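Local coordinates for putative potassium transport protein (Staphylococcus aureus 08BA02176, PDB 4XTT), which probably regulates potassium uptake by a Ktr-type transporter, binding the second messenger c-di-AMP through its dimeric C-terminal RCK (TrkA-C) domain, at residues S16-K21 with L69-H74; A38-N43 with N79-N84; I45-G50 with I61-G66. One frame throughout, in Å; residues are numbered along the deposited sequence.

Contact 1 (S16-K21 with L69-H74)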
loop_
_atom_site.group_PDB
_atom_site.type_symbol
_atom_site.label_atom_id
_atom_site.label_comp_id
_atom_site.label_asym_id
_atom_site.label_seq_id
_atom_site.Cartn_x
_atom_site.Cartn_y
_atom_site.Cartn_z
ATOM N N SER A 16 -3.375 7.554 -9.022
ATOM C CA SER A 16 -4.677 6.896 -9.111
ATOM C C SER A 16 -4.654 5.484 -8.521
ATOM O O SER A 16 -3.598 4.855 -8.457
ATOM C CB SER A 16 -5.158 6.867 -10.565
ATOM O OG SER A 16 -4.204 6.257 -11.410
ATOM N N ILE A 17 -5.802 5.032 -8.014
ATOM C CA ILE A 17 -5.950 3.640 -7.593
ATOM C C ILE A 17 -6.616 2.828 -8.688
ATOM O O ILE A 17 -7.651 3.205 -9.230
ATOM C CB ILE A 17 -6.776 3.479 -6.304
ATOM C CG1 ILE A 17 -5.967 3.922 -5.098
ATOM C CG2 ILE A 17 -7.091 2.021 -6.048
ATOM C CD1 ILE A 17 -6.646 3.612 -3.770
ATOM N N VAL A 18 -5.975 1.724 -9.035
ATOM C CA VAL A 18 -6.392 0.910 -10.155
ATOM C C VAL A 18 -6.496 -0.530 -9.697
ATOM O O VAL A 18 -5.692 -1.001 -8.892
ATOM C CB VAL A 18 -5.401 1.025 -11.338
ATOM C CG1 VAL A 18 -5.747 0.029 -12.431
ATOM C CG2 VAL A 18 -5.392 2.455 -11.886
ATOM N N GLU A 19 -7.526 -1.214 -10.166
ATOM C CA GLU A 19 -7.640 -2.648 -9.974
ATOM C C GLU A 19 -7.123 -3.426 -11.176
ATOM O O GLU A 19 -7.323 -3.025 -12.322
ATOM C CB GLU A 19 -9.083 -3.022 -9.667
ATOM C CG GLU A 19 -9.428 -2.874 -8.203
ATOM C CD GLU A 19 -10.886 -3.138 -7.935
ATOM O OE1 GLU A 19 -11.524 -3.825 -8.763
ATOM O OE2 GLU A 19 -11.377 -2.700 -6.873
ATOM N N LEU A 20 -6.467 -4.548 -10.913
ATOM C CA LEU A 20 -5.936 -5.373 -11.989
ATOM C C LEU A 20 -6.167 -6.848 -11.683
ATOM O O LEU A 20 -5.675 -7.374 -10.686
ATOM C CB LEU A 20 -4.444 -5.109 -12.188
ATOM C CG LEU A 20 -3.820 -5.938 -13.307
ATOM C CD1 LEU A 20 -4.425 -5.528 -14.638
ATOM C CD2 LEU A 20 -2.311 -5.795 -13.332
ATOM N N LYS A 21 -6.902 -7.515 -12.568
ATOM C CA LYS A 21 -7.282 -8.903 -12.355
ATOM C C LYS A 21 -6.140 -9.810 -12.789
ATOM O O LYS A 21 -5.511 -9.578 -13.823
ATOM C CB LYS A 21 -8.569 -9.222 -13.121
ATOM C CG LYS A 21 -9.095 -10.648 -12.953
ATOM C CD LYS A 21 -10.622 -10.684 -13.033
ATOM C CE LYS A 21 -11.147 -9.691 -14.067
ATOM N NZ LYS A 21 -12.628 -9.531 -14.037
ATOM N N LEU A 69 -5.735 -7.327 -7.799
ATOM C CA LEU A 69 -4.757 -6.522 -7.079
ATOM C C LEU A 69 -5.240 -5.081 -7.034
ATOM O O LEU A 69 -5.565 -4.494 -8.066
ATOM C CB LEU A 69 -3.366 -6.594 -7.725
ATOM C CG LEU A 69 -2.796 -7.978 -8.046
ATOM C CD1 LEU A 69 -1.345 -7.872 -8.457
ATOM C CD2 LEU A 69 -2.940 -8.929 -6.869
ATOM N N ILE A 70 -5.295 -4.513 -5.836
ATOM C CA ILE A 70 -5.669 -3.117 -5.701
ATOM C C ILE A 70 -4.388 -2.291 -5.561
ATOM O O ILE A 70 -3.694 -2.348 -4.539
ATOM C CB ILE A 70 -6.605 -2.901 -4.503
ATOM C CG1 ILE A 70 -7.761 -3.898 -4.562
ATOM C CG2 ILE A 70 -7.122 -1.480 -4.486
ATOM C CD1 ILE A 70 -8.759 -3.754 -3.437
ATOM N N MET A 71 -4.082 -1.513 -6.592
ATOM C CA MET A 71 -2.781 -0.870 -6.668
ATOM C C MET A 71 -2.893 0.636 -6.579
ATOM O O MET A 71 -3.864 1.235 -7.047
ATOM C CB MET A 71 -2.079 -1.244 -7.966
ATOM C CG MET A 71 -2.021 -2.721 -8.241
ATOM S SD MET A 71 -1.286 -3.035 -9.852
ATOM C CE MET A 71 -2.296 -1.956 -10.861
ATOM N N ILE A 72 -1.867 1.248 -6.008
ATOM C CA ILE A 72 -1.807 2.691 -5.910
ATOM C C ILE A 72 -0.395 3.149 -6.260
ATOM O O ILE A 72 0.590 2.562 -5.806
ATOM C CB ILE A 72 -2.252 3.146 -4.503
ATOM C CG1 ILE A 72 -2.380 4.659 -4.423
ATOM C CG2 ILE A 72 -1.309 2.624 -3.427
ATOM C CD1 ILE A 72 -3.005 5.103 -3.123
ATOM N N GLY A 73 -0.300 4.180 -7.095
ATOM C CA GLY A 73 0.981 4.679 -7.564
ATOM C C GLY A 73 0.835 5.701 -8.681
ATOM O O GLY A 73 -0.276 6.111 -9.032
ATOM N N HIS A 74 1.966 6.129 -9.228
ATOM C CA HIS A 74 1.981 7.083 -10.329
ATOM C C HIS A 74 1.430 6.433 -11.592
ATOM O O HIS A 74 1.667 5.248 -11.830
ATOM C CB HIS A 74 3.408 7.596 -10.554
ATOM C CG HIS A 74 3.491 8.807 -11.427
ATOM N ND1 HIS A 74 3.445 8.737 -12.806
ATOM C CD2 HIS A 74 3.631 10.118 -11.124
ATOM C CE1 HIS A 74 3.548 9.951 -13.309
ATOM N NE2 HIS A 74 3.661 10.811 -12.311
#
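L69 opens the antiparallel pairing: its N donates to L20 O at 2.9 Å, from above the carbonyl plane, while L20 N returns a bond to L69 O at 3.0 Å. At the next, non-hydrogen-bonded pair, I70 lies beside E19 with both side chains pointing the same way, I70 CG1 4.1 Å from E19 CG; its other branch, CG2, meets I17 CG2 obliquely at 3.8 Å. M71 N reaches V18 O at 2.9 Å, nearly along the C=O axis and close to straight (168° at the hydrogen), and V18 N bonds back to M71 O. The M71 chain runs extended to SD and then bends (chi3 -52°), which lays M71 CE against L20 CB at 4.0 Å. I72, with CG1 anti to its backbone N (chi1 -172°), crosses I17 on the reverse face, CG1 to CG1 at 3.7 Å. At G73 the pairing loosens to a weak bond, G73 O to S16 N at 3.4 Å, and the chain changes direction; S16 OG bonds D75, and H74 ND1 caps N76 N. The chemistry implies a main-chain-bonded pair with two largely apolar flanks, L20 and M71 on helix 75-83, I17 and I72 on L9, E19 being the charged exception.

Contact 2 (A38-N43 with N79-N84). With 2BA ((2R,3R,3aS,5R,7aR,9R,10R,10aS,12R,14aR)-2,9-bis(6-amino-9H-purin-9-yl)octahydro-2H,7H-difuro[3,2-d:3',2'-j][1,3,7,9,2,8 ]tetraoxadiphosphacyclododecine-3,5,10,12-tetrol 5,12-dioxide), chain C.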
loop_
_atom_site.group_PDB
_atom_site.type_symbol
_atom_site.label_atom_id
_atom_site.label_comp_id
_atom_site.label_asym_id
_atom_site.label_seq_id
_atom_site.Cartn_x
_atom_site.Cartn_y
_atom_site.Cartn_z
ATOM N N ALA A 38 9.641 -2.763 -5.789
ATOM C CA ALA A 38 11.044 -2.496 -6.066
ATOM C C ALA A 38 11.291 -2.223 -7.546
ATOM O O ALA A 38 12.249 -1.540 -7.896
ATOM C CB ALA A 38 11.907 -3.660 -5.592
ATOM N N GLN A 39 10.391 -2.699 -8.403
ATOM C CA GLN A 39 10.583 -2.610 -9.852
ATOM C C GLN A 39 9.788 -1.483 -10.496
ATOM O O GLN A 39 10.198 -0.949 -11.522
ATOM C CB GLN A 39 10.176 -3.921 -10.543
ATOM C CG GLN A 39 11.208 -5.040 -10.545
ATOM C CD GLN A 39 12.474 -4.690 -11.316
ATOM O OE1 GLN A 39 12.478 -4.621 -12.548
ATOM N NE2 GLN A 39 13.562 -4.480 -10.588
ATOM N N TYR A 40 8.664 -1.106 -9.894
ATOM C CA TYR A 40 7.759 -0.157 -10.537
ATOM C C TYR A 40 7.398 1.011 -9.617
ATOM O O TYR A 40 6.983 2.068 -10.077
ATOM C CB TYR A 40 6.473 -0.860 -10.993
ATOM C CG TYR A 40 6.665 -1.955 -12.023
ATOM C CD1 TYR A 40 6.630 -1.674 -13.383
ATOM C CD2 TYR A 40 6.858 -3.276 -11.633
ATOM C CE1 TYR A 40 6.800 -2.673 -14.324
ATOM C CE2 TYR A 40 7.026 -4.280 -12.571
ATOM C CZ TYR A 40 6.996 -3.973 -13.910
ATOM O OH TYR A 40 7.166 -4.972 -14.841
ATOM N N GLY A 41 7.567 0.830 -8.317
ATOM C CA GLY A 41 7.218 1.878 -7.379
ATOM C C GLY A 41 5.741 1.829 -7.037
ATOM O O GLY A 41 5.194 2.786 -6.484
ATOM N N ILE A 42 5.101 0.707 -7.363
ATOM C CA ILE A 42 3.672 0.534 -7.129
ATOM C C ILE A 42 3.440 -0.112 -5.775
ATOM O O ILE A 42 4.182 -1.012 -5.379
ATOM C CB ILE A 42 3.026 -0.334 -8.230
ATOM C CG1 ILE A 42 3.249 0.293 -9.607
ATOM C CG2 ILE A 42 1.537 -0.530 -7.987
ATOM C CD1 ILE A 42 2.635 -0.501 -10.732
ATOM N N ASN A 43 2.415 0.349 -5.065
ATOM C CA ASN A 43 2.041 -0.256 -3.798
ATOM C C ASN A 43 0.742 -1.041 -3.930
ATOM O O ASN A 43 -0.261 -0.524 -4.435
ATOM C CB ASN A 43 1.901 0.816 -2.726
ATOM C CG ASN A 43 1.549 0.243 -1.364
ATOM O OD1 ASN A 43 1.974 -0.855 -1.010
ATOM N ND2 ASN A 43 0.781 0.999 -0.584
ATOM N N ASN A 79 0.849 2.176 -15.491
ATOM C CA ASN A 79 0.703 1.875 -16.914
ATOM C C ASN A 79 1.816 0.966 -17.440
ATOM O O ASN A 79 1.592 0.121 -18.302
ATOM C CB ASN A 79 0.650 3.173 -17.709
ATOM C CG ASN A 79 0.495 2.940 -19.193
ATOM O OD1 ASN A 79 -0.619 2.930 -19.712
ATOM N ND2 ASN A 79 1.616 2.792 -19.896
ATOM N N ARG A 80 3.016 1.132 -16.907
ATOM C CA ARG A 80 4.145 0.311 -17.316
ATOM C C ARG A 80 4.013 -1.124 -16.824
ATOM O O ARG A 80 4.316 -2.066 -17.554
ATOM C CB ARG A 80 5.441 0.936 -16.816
ATOM C CG ARG A 80 6.699 0.475 -17.524
ATOM C CD ARG A 80 7.789 0.441 -16.495
ATOM N NE ARG A 80 7.750 1.694 -15.746
ATOM C CZ ARG A 80 8.349 1.908 -14.577
ATOM N NH1 ARG A 80 9.030 0.934 -13.979
ATOM N NH2 ARG A 80 8.233 3.094 -13.991
ATOM N N PHE A 81 3.551 -1.291 -15.591
ATOM C CA PHE A 81 3.352 -2.625 -15.042
ATOM C C PHE A 81 2.257 -3.370 -15.793
ATOM O O PHE A 81 2.388 -4.561 -16.072
ATOM C CB PHE A 81 3.003 -2.543 -13.559
ATOM C CG PHE A 81 2.664 -3.869 -12.940
ATOM C CD1 PHE A 81 3.624 -4.864 -12.821
ATOM C CD2 PHE A 81 1.389 -4.115 -12.458
ATOM C CE1 PHE A 81 3.317 -6.088 -12.246
ATOM C CE2 PHE A 81 1.074 -5.331 -11.876
ATOM C CZ PHE A 81 2.047 -6.320 -11.767
ATOM N N GLU A 82 1.193 -2.651 -16.144
ATOM C CA GLU A 82 0.061 -3.242 -16.847
ATOM C C GLU A 82 0.427 -3.716 -18.243
ATOM O O GLU A 82 -0.082 -4.731 -18.710
ATOM C CB GLU A 82 -1.091 -2.244 -16.943
ATOM C CG GLU A 82 -1.780 -1.965 -15.636
ATOM C CD GLU A 82 -2.886 -0.943 -15.778
ATOM O OE1 GLU A 82 -3.221 -0.598 -16.931
ATOM O OE2 GLU A 82 -3.415 -0.480 -14.744
ATOM N N LYS A 83 1.344 -3.008 -18.889
ATOM C CA LYS A 83 1.689 -3.313 -20.267
ATOM C C LYS A 83 2.646 -4.488 -20.341
ATOM O O LYS A 83 2.727 -5.166 -21.364
ATOM C CB LYS A 83 2.277 -2.073 -20.948
ATOM C CG LYS A 83 1.252 -1.326 -21.795
ATOM C CD LYS A 83 0.088 -0.830 -20.937
ATOM C CE LYS A 83 -0.899 0.003 -21.740
ATOM N NZ LYS A 83 -1.966 0.558 -20.856
ATOM N N ASN A 84 3.346 -4.751 -19.244
ATOM C CA ASN A 84 4.247 -5.896 -19.186
ATOM C C ASN A 84 3.498 -7.173 -18.824
ATOM O O ASN A 84 4.106 -8.194 -18.521
ATOM C CB ASN A 84 5.372 -5.645 -18.186
ATOM C CG ASN A 84 6.448 -4.728 -18.741
ATOM O OD1 ASN A 84 7.522 -5.179 -19.135
ATOM N ND2 ASN A 84 6.160 -3.434 -18.779
HETATM P P 2BA C . 10.657 -3.561 -1.335
HETATM O O1P 2BA C . 9.731 -2.567 -1.922
HETATM O O2P 2BA C . 12.049 -3.100 -1.635
HETATM O "O5'" 2BA C . 10.465 -3.565 0.258
HETATM C "C5'" 2BA C . 11.264 -4.457 1.058
HETATM C "C4'" 2BA C . 10.755 -4.462 2.443
HETATM O "O4'" 2BA C . 10.548 -3.079 2.975
HETATM C "C3'" 2BA C . 9.442 -5.102 2.477
HETATM O "O3'" 2BA C . 9.599 -6.527 2.721
HETATM C "C2'" 2BA C . 8.742 -4.499 3.592
HETATM O "O2'" 2BA C . 9.051 -5.198 4.831
HETATM C "C1'" 2BA C . 9.232 -3.105 3.654
HETATM N N9 2BA C . 8.364 -2.263 2.959
HETATM C C8 2BA C . 8.737 -1.831 1.903
HETATM N N7 2BA C . 7.766 -1.032 1.375
HETATM C C5 2BA C . 6.727 -1.152 2.455
HETATM C C6 2BA C . 5.454 -0.686 2.750
HETATM N N6 2BA C . 4.832 0.164 1.833
HETATM N N1 2BA C . 4.798 -1.018 3.874
HETATM C C2 2BA C . 5.356 -1.812 4.753
HETATM N N3 2BA C . 6.563 -2.310 4.560
HETATM C C4 2BA C . 7.285 -2.020 3.456
HETATM P P1 2BA C . 8.587 -7.500 1.932
HETATM O O1P1 2BA C . 7.225 -7.159 2.424
HETATM O O2P1 2BA C . 8.892 -8.903 2.332
HETATM O "O5'1" 2BA C . 8.534 -7.392 0.334
HETATM C "C5'1" 2BA C . 9.703 -7.568 -0.450
HETATM C "C4'1" 2BA C . 9.397 -7.107 -1.822
HETATM O "O4'1" 2BA C . 8.122 -7.709 -2.296
HETATM C "C3'1" 2BA C . 9.175 -5.653 -1.835
HETATM O "O3'1" 2BA C . 10.404 -4.935 -2.111
HETATM C "C2'1" 2BA C . 8.218 -5.411 -2.903
HETATM O "O2'1" 2BA C . 8.939 -5.275 -4.152
HETATM C "C1'1" 2BA C . 7.359 -6.607 -2.948
HETATM N N91 2BA C . 6.153 -6.379 -2.257
HETATM C C81 2BA C . 5.946 -6.972 -1.208
HETATM N N71 2BA C . 4.733 -6.638 -0.662
HETATM C C51 2BA C . 4.302 -5.661 -1.731
HETATM C C61 2BA C . 3.198 -4.844 -2.000
HETATM N N61 2BA C . 2.096 -4.822 -1.096
HETATM N N11 2BA C . 3.130 -4.080 -3.063
HETATM C C21 2BA C . 4.116 -4.052 -3.950
HETATM N N31 2BA C . 5.224 -4.788 -3.808
HETATM C C41 2BA C . 5.369 -5.603 -2.732
#
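Helix 36-40 ends against the flank of helix 75-83, the CA atoms of Y40 and F81 lying 6.8 Å apart, and G41, with positive phi (84°), ends the helix and brings I42 round to F81. Two aromatic rings carry the contact. F81, its CG anti to the backbone N, presents the edge of its ring to one face of Y40, the planes standing at 71°. The centroids of the Y40 and F81 rings are 5.0 Å apart. Offset toward the rim, F81 CD1 comes 3.5 Å from Y40 CE2. The same Y40 face receives F81 CB, 3.9 Å from the ring centroid and only 17° off its normal, so a CH-pi contact complements the T-shaped stack. I42 approaches F81 at about a right angle, its CD1 touching F81 CB at 3.5 Å. Toward solvent, R80, bent at chi2 and chi3, crosses Y40 obliquely, and R80 NH1 makes a weak hydrogen bond to Q39 O at 3.3 Å; R80 NH2 is held more firmly by a salt bridge to D77. The Y40 hydroxyl end lies by N84, whose ND2 turns back to bond R80 O near the helix terminus. On the far side of the 38-43 segment, A38 N donates to the ribose oxygen O2'1 of c-di-AMP at 3.1 Å, and the I42 main chain borders an adenine. The contact therefore packs the C-terminal helix of the RCK C domain behind the wall of the c-di-AMP pocket, a site shared by the two subunits of the dimer.

Contact 3 (I45-G50 with I61-G66)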
loop_
_atom_site.group_PDB
_atom_site.type_symbol
_atom_site.label_atom_id
_atom_site.label_comp_id
_atom_site.label_asym_id
_atom_site.label_seq_id
_atom_site.Cartn_x
_atom_site.Cartn_y
_atom_site.Cartn_z
ATOM N N ILE A 45 -2.156 -2.430 -1.953
ATOM C CA ILE A 45 -2.804 -2.187 -0.661
ATOM C C ILE A 45 -3.500 -3.456 -0.177
ATOM O O ILE A 45 -3.500 -3.770 1.015
ATOM C CB ILE A 45 -3.823 -1.024 -0.754
ATOM C CG1 ILE A 45 -3.133 0.225 -1.292
ATOM C CG2 ILE A 45 -4.442 -0.733 0.594
ATOM C CD1 ILE A 45 -4.067 1.393 -1.530
ATOM N N ALA A 46 -4.118 -4.162 -1.119
ATOM C CA ALA A 46 -4.894 -5.358 -0.819
ATOM C C ALA A 46 -5.116 -6.205 -2.068
ATOM O O ALA A 46 -4.857 -5.763 -3.193
ATOM C CB ALA A 46 -6.234 -4.985 -0.198
ATOM N N ILE A 47 -5.596 -7.425 -1.850
ATOM C CA ILE A 47 -5.976 -8.340 -2.923
ATOM C C ILE A 47 -7.431 -8.728 -2.717
ATOM O O ILE A 47 -7.823 -9.078 -1.601
ATOM C CB ILE A 47 -5.098 -9.626 -2.943
ATOM C CG1 ILE A 47 -3.639 -9.288 -3.254
ATOM C CG2 ILE A 47 -5.612 -10.625 -3.966
ATOM C CD1 ILE A 47 -2.725 -10.508 -3.323
ATOM N N LYS A 48 -8.243 -8.658 -3.769
ATOM C CA LYS A 48 -9.620 -9.143 -3.659
ATOM C C LYS A 48 -9.725 -10.613 -4.020
ATOM O O LYS A 48 -9.561 -11.000 -5.178
ATOM C CB LYS A 48 -10.579 -8.359 -4.549
ATOM C CG LYS A 48 -10.977 -7.018 -4.018
ATOM C CD LYS A 48 -12.357 -6.634 -4.533
ATOM C CE LYS A 48 -13.431 -7.586 -3.990
ATOM N NZ LYS A 48 -14.827 -7.069 -4.172
ATOM N N ARG A 49 -9.998 -11.430 -3.013
ATOM C CA ARG A 49 -10.200 -12.850 -3.225
ATOM C C ARG A 49 -11.693 -13.140 -3.076
ATOM O O ARG A 49 -12.260 -13.040 -1.988
ATOM C CB ARG A 49 -9.376 -13.681 -2.249
ATOM C CG ARG A 49 -9.441 -15.174 -2.526
ATOM C CD ARG A 49 -8.123 -15.675 -3.080
ATOM N NE ARG A 49 -7.071 -15.634 -2.067
ATOM C CZ ARG A 49 -5.773 -15.746 -2.327
ATOM N NH1 ARG A 49 -4.890 -15.700 -1.338
ATOM N NH2 ARG A 49 -5.358 -15.901 -3.578
ATOM N N GLY A 50 -12.318 -13.502 -4.187
ATOM C CA GLY A 50 -13.757 -13.607 -4.254
ATOM C C GLY A 50 -14.326 -12.228 -4.007
ATOM O O GLY A 50 -14.110 -11.320 -4.810
ATOM N N ILE A 61 2.946 -15.597 -1.207
ATOM C CA ILE A 61 1.887 -16.486 -1.672
ATOM C C ILE A 61 1.707 -16.333 -3.171
ATOM O O ILE A 61 1.866 -15.242 -3.713
ATOM C CB ILE A 61 0.529 -16.231 -0.960
ATOM C CG1 ILE A 61 -0.097 -14.900 -1.407
ATOM C CG2 ILE A 61 0.692 -16.295 0.558
ATOM C CD1 ILE A 61 -1.502 -14.655 -0.867
ATOM N N ASN A 62 1.390 -17.435 -3.838
ATOM C CA ASN A 62 1.141 -17.421 -5.275
ATOM C C ASN A 62 -0.198 -16.777 -5.595
ATOM O O ASN A 62 -1.209 -17.083 -4.967
ATOM C CB ASN A 62 1.219 -18.837 -5.841
ATOM C CG ASN A 62 2.649 -19.324 -5.971
ATOM O OD1 ASN A 62 3.588 -18.604 -5.636
ATOM N ND2 ASN A 62 2.821 -20.560 -6.421
ATOM N N LEU A 63 -0.203 -15.885 -6.577
ATOM C CA LEU A 63 -1.442 -15.249 -6.995
ATOM C C LEU A 63 -2.299 -16.271 -7.719
ATOM O O LEU A 63 -1.827 -16.969 -8.614
ATOM C CB LEU A 63 -1.170 -14.048 -7.906
ATOM C CG LEU A 63 -0.330 -12.886 -7.371
ATOM C CD1 LEU A 63 -0.070 -11.895 -8.486
ATOM C CD2 LEU A 63 -1.003 -12.192 -6.187
ATOM N N GLU A 64 -3.565 -16.346 -7.330
ATOM C CA GLU A 64 -4.495 -17.279 -7.946
ATOM C C GLU A 64 -5.313 -16.568 -9.007
ATOM O O GLU A 64 -5.363 -15.336 -9.046
ATOM C CB GLU A 64 -5.401 -17.906 -6.885
ATOM C CG GLU A 64 -4.620 -18.544 -5.742
ATOM C CD GLU A 64 -5.507 -19.173 -4.691
ATOM O OE1 GLU A 64 -6.687 -18.776 -4.592
ATOM O OE2 GLU A 64 -5.024 -20.070 -3.966
ATOM N N ILE A 65 -5.952 -17.350 -9.865
ATOM C CA ILE A 65 -6.767 -16.801 -10.934
ATOM C C ILE A 65 -7.963 -16.043 -10.351
ATOM O O ILE A 65 -8.633 -16.512 -9.429
ATOM C CB ILE A 65 -7.258 -17.914 -11.887
ATOM C CG1 ILE A 65 -6.154 -18.950 -12.131
ATOM C CG2 ILE A 65 -7.728 -17.328 -13.198
ATOM C CD1 ILE A 65 -6.255 -20.204 -11.264
ATOM N N GLY A 66 -8.208 -14.850 -10.878
ATOM C CA GLY A 66 -9.328 -14.045 -10.435
ATOM C C GLY A 66 -8.996 -13.089 -9.309
ATOM O O GLY A 66 -9.832 -12.262 -8.933
#
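R49 carries the polar half of this contact. From CB its chain sets out with CG anti to the backbone N (chi1 -174°), then bends at chi2 and chi3, a course that swings the far end across the 61-66 loop. R49 CD is the first atom to meet the loop, 3.7 Å from E64 OE1, and R49 NE follows at 4.0 Å from that same oxygen. At the tip the two terminal nitrogens part: R49 NH1 meets I61 CD1 at 3.6 Å, the methyl lying at the guanidinium edge and the two chains reaching tip to tip, whereas R49 NH2 comes to 3.3 Å from E64 OE1. E64 OE1 lies off the guanidinium plane and the two groups are turned 50° apart, so this salt bridge is electrostatic, not a hydrogen bond. D67 is the stronger partner of R49 NH2, and because its carboxylate also accepts from E64 N, it probably helps to fix both residues. Apart from the charged pair, I47 CD1 touches L63 CD2 obliquely at 3.7 Å. Strand 43-49 runs between 52-55 and 68-72, L63 and I47 both rest on L69 of strand 68-72, and A46 packs on L11 of helix 3-11 of the second subunit.

All three contacts are partly buried. Contact 1, nearest the chain's centre, is built chiefly on main-chain hydrogen bonds and has five buried and no exposed residues among those touching; contacts 2 and 3 lie on opposite sides of that centre and rely on side chains, exposed Q39, R80 and N84 bordering contact 2 and E64 contact 3. Contact 1 joins both: L20 and M71 pack on F81, M71 also on I42, while the I70 backbone bonds I45 and A46. Contacts 2 and 3, separated in sequence by I44 alone, have centres about 17 Å apart. Aromatic stacking behind the ligand site marks contact 2, a charged pair beside a small aliphatic contact marks contact 3. All touch the second subunit.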